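Local coordinates for CdiI (Burkholderia pseudomallei 1026a, PDB 4G6V), which is the immunity protein of a contact-dependent growth inhibition system, binding the CdiA-CT toxin, a tRNase, and probably neutralising it in the cell that makes it, at residues I3-L9 / S60-L66. Sequence-based numbering, arbitrary orientation.
Sequences IDLFCYL and SFFLVSL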
loop_
_atom_site.group_PDB
_atom_site.type_symbol
_atom_site.label_atom_id
_atom_site.label_comp_id
_atom_site.label_asym_id
_atom_site.label_seq_id
_atom_site.Cartn_x
_atom_site.Cartn_y
_atom_site.Cartn_z
ATOM N N ILE B 3 4.088 -1.255 -1.677
ATOM C CA ILE B 3 3.782 0.134 -2.020
ATOM C C ILE B 3 2.568 0.269 -2.935
ATOM O O ILE B 3 2.490 -0.358 -3.993
ATOM C CB ILE B 3 5.009 0.861 -2.594
ATOM C CG1 ILE B 3 5.982 1.183 -1.459
ATOM C CG2 ILE B 3 4.605 2.121 -3.260
ATOM C CD1 ILE B 3 7.364 1.610 -1.937
ATOM N N ASP B 4 1.616 1.085 -2.504
ATOM C CA ASP B 4 0.366 1.220 -3.232
ATOM C C ASP B 4 0.031 2.683 -3.500
ATOM O O ASP B 4 0.063 3.516 -2.598
ATOM C CB ASP B 4 -0.780 0.542 -2.462
ATOM C CG ASP B 4 -0.644 -0.974 -2.436
ATOM O OD1 ASP B 4 -0.277 -1.549 -3.486
ATOM O OD2 ASP B 4 -0.893 -1.592 -1.374
ATOM N N LEU B 5 -0.294 2.981 -4.751
ATOM C CA LEU B 5 -0.833 4.282 -5.119
ATOM C C LEU B 5 -2.358 4.255 -4.974
ATOM O O LEU B 5 -3.052 3.468 -5.628
ATOM C CB LEU B 5 -0.388 4.660 -6.541
ATOM C CG LEU B 5 1.144 4.673 -6.741
ATOM C CD1 LEU B 5 1.559 5.000 -8.169
ATOM C CD2 LEU B 5 1.839 5.621 -5.762
ATOM N N PHE B 6 -2.853 5.080 -4.061
ATOM C CA PHE B 6 -4.276 5.261 -3.866
ATOM C C PHE B 6 -4.747 6.327 -4.835
ATOM O O PHE B 6 -4.297 7.456 -4.773
ATOM C CB PHE B 6 -4.555 5.716 -2.445
ATOM C CG PHE B 6 -4.651 4.602 -1.482
ATOM C CD1 PHE B 6 -5.800 4.402 -0.741
ATOM C CD2 PHE B 6 -3.605 3.713 -1.334
ATOM C CE1 PHE B 6 -5.891 3.326 0.151
ATOM C CE2 PHE B 6 -3.686 2.639 -0.435
ATOM C CZ PHE B 6 -4.830 2.449 0.298
ATOM N N CYS B 7 -5.651 5.975 -5.732
ATOM C CA CYS B 7 -6.025 6.869 -6.811
ATOM C C CYS B 7 -7.480 7.167 -6.695
ATOM O O CYS B 7 -8.300 6.280 -6.828
ATOM C CB CYS B 7 -5.761 6.203 -8.160
ATOM S SG CYS B 7 -4.021 5.766 -8.417
ATOM N N TYR B 8 -7.801 8.413 -6.427
ATOM C CA TYR B 8 -9.183 8.878 -6.419
ATOM C C TYR B 8 -9.541 9.637 -7.697
ATOM O O TYR B 8 -8.744 10.448 -8.206
ATOM C CB TYR B 8 -9.427 9.784 -5.219
ATOM C CG TYR B 8 -8.919 9.216 -3.925
ATOM C CD1 TYR B 8 -9.800 8.790 -2.955
ATOM C CD2 TYR B 8 -7.545 9.101 -3.677
ATOM C CE1 TYR B 8 -9.343 8.270 -1.759
ATOM C CE2 TYR B 8 -7.077 8.595 -2.482
ATOM C CZ TYR B 8 -7.982 8.177 -1.526
ATOM O OH TYR B 8 -7.539 7.661 -0.331
ATOM N N LEU B 9 -10.749 9.378 -8.198
ATOM C CA LEU B 9 -11.225 9.994 -9.430
ATOM C C LEU B 9 -12.531 10.741 -9.231
ATOM O O LEU B 9 -13.381 10.346 -8.434
ATOM C CB LEU B 9 -11.410 8.946 -10.527
ATOM C CG LEU B 9 -10.182 8.212 -11.066
ATOM C CD1 LEU B 9 -10.616 7.130 -12.026
ATOM C CD2 LEU B 9 -9.210 9.169 -11.744
ATOM N N SER B 60 -15.081 7.565 -7.807
ATOM C CA SER B 60 -14.490 6.243 -7.906
ATOM C C SER B 60 -13.058 6.223 -7.330
ATOM O O SER B 60 -12.436 7.262 -7.084
ATOM C CB SER B 60 -14.550 5.726 -9.350
ATOM O OG SER B 60 -13.897 6.608 -10.250
ATOM N N PHE B 61 -12.560 5.021 -7.097
ATOM C CA PHE B 61 -11.262 4.817 -6.489
ATOM C C PHE B 61 -10.658 3.538 -7.072
ATOM O O PHE B 61 -11.368 2.571 -7.371
ATOM C CB PHE B 61 -11.420 4.647 -4.978
ATOM C CG PHE B 61 -10.207 4.100 -4.318
ATOM C CD1 PHE B 61 -9.277 4.943 -3.750
ATOM C CD2 PHE B 61 -9.972 2.735 -4.286
ATOM C CE1 PHE B 61 -8.137 4.428 -3.147
ATOM C CE2 PHE B 61 -8.835 2.215 -3.683
ATOM C CZ PHE B 61 -7.916 3.052 -3.112
ATOM N N PHE B 62 -9.353 3.525 -7.255
ATOM C CA PHE B 62 -8.712 2.267 -7.583
ATOM C C PHE B 62 -7.279 2.291 -7.062
ATOM O O PHE B 62 -6.754 3.346 -6.683
ATOM C CB PHE B 62 -8.748 2.000 -9.085
ATOM C CG PHE B 62 -7.874 2.915 -9.863
ATOM C CD1 PHE B 62 -6.505 2.672 -9.952
ATOM C CD2 PHE B 62 -8.398 4.036 -10.482
ATOM C CE1 PHE B 62 -5.660 3.536 -10.648
ATOM C CE2 PHE B 62 -7.557 4.913 -11.180
ATOM C CZ PHE B 62 -6.178 4.656 -11.261
ATOM N N LEU B 63 -6.654 1.124 -7.039
ATOM C CA LEU B 63 -5.339 0.989 -6.454
ATOM C C LEU B 63 -4.325 0.571 -7.513
ATOM O O LEU B 63 -4.654 -0.162 -8.451
ATOM C CB LEU B 63 -5.409 -0.026 -5.324
ATOM C CG LEU B 63 -4.389 0.049 -4.192
ATOM C CD1 LEU B 63 -4.501 1.388 -3.492
ATOM C CD2 LEU B 63 -4.604 -1.109 -3.200
ATOM N N VAL B 64 -3.100 1.077 -7.378
ATOM C CA VAL B 64 -1.973 0.645 -8.206
ATOM C C VAL B 64 -0.855 0.123 -7.296
ATOM O O VAL B 64 -0.271 0.870 -6.525
ATOM C CB VAL B 64 -1.421 1.783 -9.099
ATOM C CG1 VAL B 64 -0.317 1.283 -10.026
ATOM C CG2 VAL B 64 -2.515 2.369 -9.933
ATOM N N SER B 65 -0.572 -1.170 -7.382
ATOM C CA SER B 65 0.443 -1.784 -6.543
ATOM C C SER B 65 1.765 -1.905 -7.255
ATOM O O SER B 65 1.812 -2.205 -8.450
ATOM C CB SER B 65 -0.011 -3.163 -6.101
ATOM O OG SER B 65 -1.073 -3.039 -5.166
ATOM N N LEU B 66 2.834 -1.655 -6.506
ATOM C CA LEU B 66 4.181 -1.846 -7.004
ATOM C C LEU B 66 4.487 -3.341 -6.867
ATOM O O LEU B 66 4.716 -3.864 -5.759
ATOM C CB LEU B 66 5.182 -0.983 -6.224
ATOM C CG LEU B 66 6.671 -1.153 -6.559
ATOM C CD1 LEU B 66 7.005 -0.593 -7.948
ATOM C CD2 LEU B 66 7.593 -0.547 -5.470
#
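Cys7 and Val64 lie at the heart of this antiparallel pair, formed by strand 4-9, central in the five-stranded antiparallel sheet, and its neighbour 60-66. Cys7 CB sits over the face of the Phe62 ring, 3.6 Å from its centroid, in a CH-pi contact, while Cys7 SG makes an oblique sulfur-aromatic approach and reaches Val64 CG2 at 4.0 Å. Leu5 and Leu9 extend this apolar face, which helix 75-84 covers through Ile75 and Leu82. The opposite face carries an aromatic cluster: the edge of Phe61 points at the face of Tyr8 (centroids 5.2 Å apart, T-shaped), Phe6 meets Phe61 obliquely, and Leu63 CD1 lies over the face of the Phe6 ring in a CH-pi contact, 3.6 Å from its centroid. This face is turned to the toxin chain, which packs on Phe6, Phe61 and Leu63. Between the faces, paired backbone hydrogen bonds join Leu5 to Val64 and Cys7 to Phe62. Beyond them, Leu9 N donates to Ser60 O at 2.9 Å, with a weak return bond, and at the other end Leu66 N donates to Ile3 O at 2.8 Å. Strand 91-95 flanks 4-9 and strand 35-42 flanks 60-66, so both are interior strands. At the polar edge Asp4 serves both chains: OD2 forms a salt bridge with Lys121 of the toxin chain, and OD1 accepts a very short 2.4 Å hydrogen bond from Ser65 OG.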